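Local coordinates for sugar ABC transporter substrate-binding protein (PDB 5U2P) that probably binds an as yet unidentified solute, perhaps a sugar, in the periplasm and hands it to an ABC transporter for uptake, at residues Arg250-Arg262 against Val272-Leu285. Sequence-based numbering, arbitrary orientation.
Sequences RVREIIHDFTRDR and VADAIIKERPGINL
Ile276 lays its CD1 over one face of the Phe258 ring, 4.1 Å from the ring centroid. At 26° off the normal, this qualifies as a CH-pi contact. The two side chains cross at about a right angle. Ile283 meets the same ring differently: its CD1 lies near the ring plane, at the edge, 3.8 Å from Phe258 CD1, while the Leu285 methyl CD1 comes in obliquely. Phe258 is thus gripped from three directions, and its side chain also touches Ile263 of strand 263-267 and Asn145 of strand 138-145.

Midway along the helices, Ile255 crosses Ile276 obliquely, CG1 to CG1 at 4.0 Å. With CG1 anti to its carbonyl carbon, Ile255 presses its CD1 on Ala275 CB at 3.5 Å, tighter than usual for two carbons, and CG2 rests on Glu279 CB. Toward the N-terminal ends, Val251 and Val272 meet tip to tip.

At the other end the contact turns polar. Arg280, extended from CG to NE, slides past Thr259 in the opposite direction. Its NH1 donates twice: to Thr259 O (2.9 Å), from well above the carbonyl plane, and to Asp261 OD1 (2.9 Å) in a salt bridge whose acceptor lies close to the guanidinium plane. Ile283 CG1 covers one guanidinium face. Water 2 links Arg280 NH2 to Asp261 OD2, and water 1 joins Thr259 OG1 to Glu279 OE2.

These two bonds tie Arg280 to the turn that closes helix 251-258. Asp261, with positive phi, is the C-prime residue of the Schellman motif there. The axes of helices 251-258 and 272-279 come within 9.4 Å, with a signed crossing angle of -49°. Joined through strand 263-267, the two helices pack as a helix-strand-helix unit against the mixed sheet of one alpha/beta lobe, consistent with the two-lobed fold of extracellular solute-binding proteins.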
loop_
_atom_site.group_PDB
_atom_site.type_symbol
_atom_site.label_atom_id
_atom_site.label_comp_id
_atom_site.label_asym_id
_atom_site.label_seq_id
_atom_site.Cartn_x
_atom_site.Cartn_y
_atom_site.Cartn_z
ATOM N N ARG A 250 -14.024 9.688 10.737
ATOM C CA ARG A 250 -14.095 8.331 10.224
ATOM C C ARG A 250 -14.247 8.342 8.705
ATOM O O ARG A 250 -14.721 9.310 8.129
ATOM C CB ARG A 250 -15.262 7.581 10.865
ATOM C CG ARG A 250 -15.059 7.290 12.345
ATOM C CD ARG A 250 -16.371 6.924 13.024
ATOM N NE ARG A 250 -17.000 5.746 12.429
ATOM C CZ ARG A 250 -18.196 5.277 12.779
ATOM N NH1 ARG A 250 -18.899 5.886 13.727
ATOM N NH2 ARG A 250 -18.690 4.201 12.180
ATOM N N VAL A 251 -13.837 7.257 8.065
ATOM C CA VAL A 251 -13.987 7.135 6.621
ATOM C C VAL A 251 -15.439 7.350 6.209
ATOM O O VAL A 251 -15.719 8.015 5.195
ATOM C CB VAL A 251 -13.472 5.751 6.130
ATOM C CG1 VAL A 251 -13.931 5.476 4.699
ATOM C CG2 VAL A 251 -11.971 5.703 6.212
ATOM N N ARG A 252 -16.374 6.796 6.982
ATOM C CA ARG A 252 -17.805 6.938 6.680
ATOM C C ARG A 252 -18.223 8.419 6.630
ATOM O O ARG A 252 -19.102 8.807 5.856
ATOM C CB ARG A 252 -18.644 6.183 7.722
ATOM C CG ARG A 252 -20.160 6.319 7.577
ATOM C CD ARG A 252 -20.831 6.603 8.922
ATOM N NE ARG A 252 -20.887 5.415 9.771
ATOM C CZ ARG A 252 -21.960 4.647 9.945
ATOM N NH1 ARG A 252 -23.108 4.924 9.336
ATOM N NH2 ARG A 252 -21.884 3.589 10.741
ATOM N N GLU A 253 -17.599 9.232 7.478
ATOM C CA GLU A 253 -17.901 10.650 7.547
ATOM C C GLU A 253 -17.333 11.401 6.345
ATOM O O GLU A 253 -17.994 12.257 5.776
ATOM C CB GLU A 253 -17.379 11.235 8.862
ATOM C CG GLU A 253 -18.059 10.605 10.056
ATOM C CD GLU A 253 -17.572 11.145 11.384
ATOM O OE1 GLU A 253 -16.457 10.769 11.808
ATOM O OE2 GLU A 253 -18.310 11.942 12.009
ATOM N N ILE A 254 -16.125 11.051 5.930
ATOM C CA ILE A 254 -15.544 11.606 4.715
ATOM C C ILE A 254 -16.428 11.299 3.513
ATOM O O ILE A 254 -16.699 12.177 2.706
ATOM C CB ILE A 254 -14.124 11.036 4.467
ATOM C CG1 ILE A 254 -13.138 11.524 5.525
ATOM C CG2 ILE A 254 -13.633 11.338 3.047
ATOM C CD1 ILE A 254 -12.960 12.990 5.598
ATOM N N ILE A 255 -16.864 10.049 3.382
ATOM C CA ILE A 255 -17.720 9.670 2.274
ATOM C C ILE A 255 -19.018 10.482 2.287
ATOM O O ILE A 255 -19.472 10.996 1.243
ATOM C CB ILE A 255 -18.037 8.157 2.310
ATOM C CG1 ILE A 255 -16.759 7.340 2.103
ATOM C CG2 ILE A 255 -19.065 7.805 1.242
ATOM C CD1 ILE A 255 -16.888 5.881 2.479
ATOM N N HIS A 256 -19.615 10.590 3.466
ATOM C CA HIS A 256 -20.851 11.334 3.633
ATOM C C HIS A 256 -20.692 12.766 3.160
ATOM O O HIS A 256 -21.512 13.267 2.373
ATOM C CB HIS A 256 -21.286 11.315 5.087
ATOM C CG HIS A 256 -22.587 11.989 5.332
ATOM N ND1 HIS A 256 -22.701 13.350 5.487
ATOM C CD2 HIS A 256 -23.835 11.485 5.470
ATOM C CE1 HIS A 256 -23.971 13.655 5.689
ATOM N NE2 HIS A 256 -24.671 12.539 5.714
ATOM N N ASP A 257 -19.615 13.417 3.602
ATOM C CA ASP A 257 -19.394 14.811 3.246
ATOM C C ASP A 257 -18.925 14.987 1.792
ATOM O O ASP A 257 -19.326 15.949 1.121
ATOM C CB ASP A 257 -18.390 15.452 4.214
ATOM C CG ASP A 257 -18.929 15.585 5.636
ATOM O OD1 ASP A 257 -20.164 15.557 5.820
ATOM O OD2 ASP A 257 -18.104 15.726 6.575
ATOM N N PHE A 258 -18.088 14.081 1.296
ATOM C CA PHE A 258 -17.559 14.225 -0.055
ATOM C C PHE A 258 -18.674 14.113 -1.071
ATOM O O PHE A 258 -18.694 14.867 -2.051
ATOM C CB PHE A 258 -16.467 13.177 -0.332
ATOM C CG PHE A 258 -15.499 13.588 -1.403
ATOM C CD1 PHE A 258 -15.888 13.619 -2.744
ATOM C CD2 PHE A 258 -14.207 13.958 -1.074
ATOM C CE1 PHE A 258 -14.983 13.995 -3.724
ATOM C CE2 PHE A 258 -13.308 14.337 -2.037
ATOM C CZ PHE A 258 -13.683 14.354 -3.366
ATOM N N THR A 259 -19.610 13.191 -0.843
ATOM C CA THR A 259 -20.686 12.970 -1.803
ATOM C C THR A 259 -21.726 14.074 -1.730
ATOM O O THR A 259 -22.621 14.121 -2.576
ATOM C CB THR A 259 -21.384 11.592 -1.621
ATOM O OG1 THR A 259 -21.927 11.449 -0.300
ATOM C CG2 THR A 259 -20.415 10.466 -1.878
ATOM N N ARG A 260 -21.627 14.942 -0.712
ATOM C CA ARG A 260 -22.493 16.128 -0.596
ATOM C C ARG A 260 -21.770 17.438 -0.953
ATOM O O ARG A 260 -22.212 18.534 -0.596
ATOM C CB ARG A 260 -23.079 16.203 0.812
ATOM C CG ARG A 260 -24.115 15.126 1.074
ATOM C CD ARG A 260 -24.452 14.963 2.530
ATOM N NE ARG A 260 -25.540 14.018 2.719
ATOM C CZ ARG A 260 -25.444 12.701 2.551
ATOM N NH1 ARG A 260 -24.300 12.141 2.188
ATOM N NH2 ARG A 260 -26.518 11.938 2.735
ATOM N N ASP A 261 -20.677 17.312 -1.689
ATOM C CA ASP A 261 -19.913 18.455 -2.193
ATOM C C ASP A 261 -19.407 19.349 -1.055
ATOM O O ASP A 261 -19.297 20.569 -1.211
ATOM C CB ASP A 261 -20.753 19.303 -3.181
ATOM C CG ASP A 261 -21.071 18.588 -4.491
ATOM O OD1 ASP A 261 -20.578 17.475 -4.757
ATOM O OD2 ASP A 261 -21.820 19.177 -5.290
ATOM N N ARG A 262 -19.087 18.750 0.092
ATOM C CA ARG A 262 -18.589 19.518 1.239
ATOM C C ARG A 262 -17.070 19.411 1.401
ATOM O O ARG A 262 -16.495 20.027 2.313
ATOM C CB ARG A 262 -19.280 19.054 2.518
ATOM C CG ARG A 262 -20.728 19.380 2.568
ATOM C CD ARG A 262 -21.392 18.672 3.708
ATOM N NE ARG A 262 -22.827 18.884 3.640
ATOM C CZ ARG A 262 -23.720 18.284 4.418
ATOM N NH1 ARG A 262 -23.338 17.410 5.337
ATOM N NH2 ARG A 262 -25.005 18.549 4.244
ATOM N N VAL A 272 -10.893 4.467 -0.247
ATOM C CA VAL A 272 -11.851 5.474 0.183
ATOM C C VAL A 272 -12.506 6.112 -1.043
ATOM O O VAL A 272 -13.729 6.282 -1.087
ATOM C CB VAL A 272 -11.187 6.536 1.071
ATOM C CG1 VAL A 272 -12.149 7.645 1.430
ATOM C CG2 VAL A 272 -10.615 5.884 2.322
ATOM N N ALA A 273 -11.707 6.435 -2.062
ATOM C CA ALA A 273 -12.228 6.999 -3.304
ATOM C C ALA A 273 -13.196 6.023 -3.966
ATOM O O ALA A 273 -14.275 6.412 -4.462
ATOM C CB ALA A 273 -11.089 7.343 -4.265
ATOM N N ASP A 274 -12.843 4.742 -3.965
ATOM C CA ASP A 274 -13.761 3.708 -4.478
ATOM C C ASP A 274 -15.113 3.729 -3.747
ATOM O O ASP A 274 -16.198 3.602 -4.365
ATOM C CB ASP A 274 -13.139 2.316 -4.337
ATOM C CG ASP A 274 -12.142 1.986 -5.443
ATOM O OD1 ASP A 274 -12.057 2.732 -6.439
ATOM O OD2 ASP A 274 -11.454 0.948 -5.316
ATOM N N ALA A 275 -15.046 3.900 -2.436
ATOM C CA ALA A 275 -16.214 3.923 -1.575
ATOM C C ALA A 275 -17.058 5.150 -1.852
ATOM O O ALA A 275 -18.299 5.102 -1.787
ATOM C CB ALA A 275 -15.808 3.883 -0.134
ATOM N N ILE A 276 -16.391 6.259 -2.161
ATOM C CA ILE A 276 -17.108 7.493 -2.506
ATOM C C ILE A 276 -17.917 7.284 -3.784
ATOM O O ILE A 276 -19.093 7.655 -3.875
ATOM C CB ILE A 276 -16.125 8.663 -2.666
ATOM C CG1 ILE A 276 -15.628 9.064 -1.279
ATOM C CG2 ILE A 276 -16.753 9.861 -3.366
ATOM C CD1 ILE A 276 -14.475 10.014 -1.278
ATOM N N ILE A 277 -17.271 6.699 -4.777
ATOM C CA ILE A 277 -17.935 6.432 -6.044
ATOM C C ILE A 277 -19.058 5.438 -5.884
ATOM O O ILE A 277 -20.091 5.567 -6.548
ATOM C CB ILE A 277 -16.921 5.931 -7.091
ATOM C CG1 ILE A 277 -15.893 7.032 -7.366
ATOM C CG2 ILE A 277 -17.638 5.549 -8.381
ATOM C CD1 ILE A 277 -14.671 6.566 -8.140
ATOM N N LYS A 278 -18.870 4.423 -5.052
ATOM C CA LYS A 278 -19.920 3.429 -4.822
ATOM C C LYS A 278 -21.160 4.124 -4.264
ATOM O O LYS A 278 -22.293 3.843 -4.665
ATOM C CB LYS A 278 -19.441 2.344 -3.864
ATOM C CG LYS A 278 -20.455 1.237 -3.630
ATOM C CD LYS A 278 -19.922 0.172 -2.683
ATOM C CE LYS A 278 -20.751 -1.100 -2.744
ATOM N NZ LYS A 278 -20.320 -2.083 -1.715
ATOM N N GLU A 279 -20.933 5.074 -3.369
ATOM C CA GLU A 279 -22.024 5.797 -2.700
ATOM C C GLU A 279 -22.714 6.793 -3.631
ATOM O O GLU A 279 -23.932 7.014 -3.521
ATOM C CB GLU A 279 -21.490 6.517 -1.467
ATOM C CG GLU A 279 -22.453 7.523 -0.817
ATOM C CD GLU A 279 -23.620 6.873 -0.097
ATOM O OE1 GLU A 279 -23.632 5.620 0.030
ATOM O OE2 GLU A 279 -24.522 7.632 0.337
ATOM N N ARG A 280 -21.939 7.411 -4.521
ATOM C CA ARG A 280 -22.461 8.362 -5.508
ATOM C C ARG A 280 -21.838 8.111 -6.896
ATOM O O ARG A 280 -20.847 8.730 -7.269
ATOM C CB ARG A 280 -22.212 9.793 -5.076
ATOM C CG ARG A 280 -22.814 10.854 -5.989
ATOM C CD ARG A 280 -22.614 12.261 -5.469
ATOM N NE ARG A 280 -22.667 13.234 -6.560
ATOM C CZ ARG A 280 -22.361 14.524 -6.455
ATOM N NH1 ARG A 280 -21.988 15.055 -5.288
ATOM N NH2 ARG A 280 -22.431 15.294 -7.533
ATOM N N PRO A 281 -22.428 7.192 -7.657
ATOM C CA PRO A 281 -21.817 6.691 -8.898
ATOM C C PRO A 281 -21.536 7.767 -9.936
ATOM O O PRO A 281 -20.621 7.622 -10.748
ATOM C CB PRO A 281 -22.863 5.707 -9.423
ATOM C CG PRO A 281 -23.629 5.275 -8.238
ATOM C CD PRO A 281 -23.594 6.391 -7.245
ATOM N N GLY A 282 -22.309 8.844 -9.912
ATOM C CA GLY A 282 -22.143 9.879 -10.906
ATOM C C GLY A 282 -21.160 10.957 -10.519
ATOM O O GLY A 282 -21.026 11.944 -11.236
ATOM N N ILE A 283 -20.470 10.802 -9.393
ATOM C CA ILE A 283 -19.570 11.856 -8.976
ATOM C C ILE A 283 -18.358 11.897 -9.911
ATOM O O ILE A 283 -17.909 10.875 -10.413
ATOM C CB ILE A 283 -19.133 11.682 -7.500
ATOM C CG1 ILE A 283 -18.522 12.981 -6.969
ATOM C CG2 ILE A 283 -18.210 10.508 -7.344
ATOM C CD1 ILE A 283 -18.417 13.020 -5.462
ATOM N N ASN A 284 -17.892 13.110 -10.165
ATOM C CA ASN A 284 -16.786 13.361 -11.074
ATOM C C ASN A 284 -15.488 13.541 -10.281
ATOM O O ASN A 284 -15.188 14.628 -9.823
ATOM C CB ASN A 284 -17.076 14.601 -11.920
ATOM C CG ASN A 284 -16.176 14.696 -13.125
ATOM O OD1 ASN A 284 -15.535 13.715 -13.510
ATOM N ND2 ASN A 284 -16.120 15.877 -13.730
ATOM N N LEU A 285 -14.791 12.436 -10.096
ATOM C CA LEU A 285 -13.629 12.383 -9.224
ATOM C C LEU A 285 -12.361 12.342 -10.047
ATOM O O LEU A 285 -12.264 11.585 -11.007
ATOM C CB LEU A 285 -13.720 11.143 -8.328
ATOM C CG LEU A 285 -13.051 11.153 -6.961
ATOM C CD1 LEU A 285 -13.729 12.167 -6.087
ATOM C CD2 LEU A 285 -13.137 9.772 -6.318
HETATM O O HOH W 1 -24.289 10.255 0.009
HETATM O O HOH W 2 -23.215 18.140 -7.089
HETATM O O HOH W 3 -20.200 17.733 -7.564
#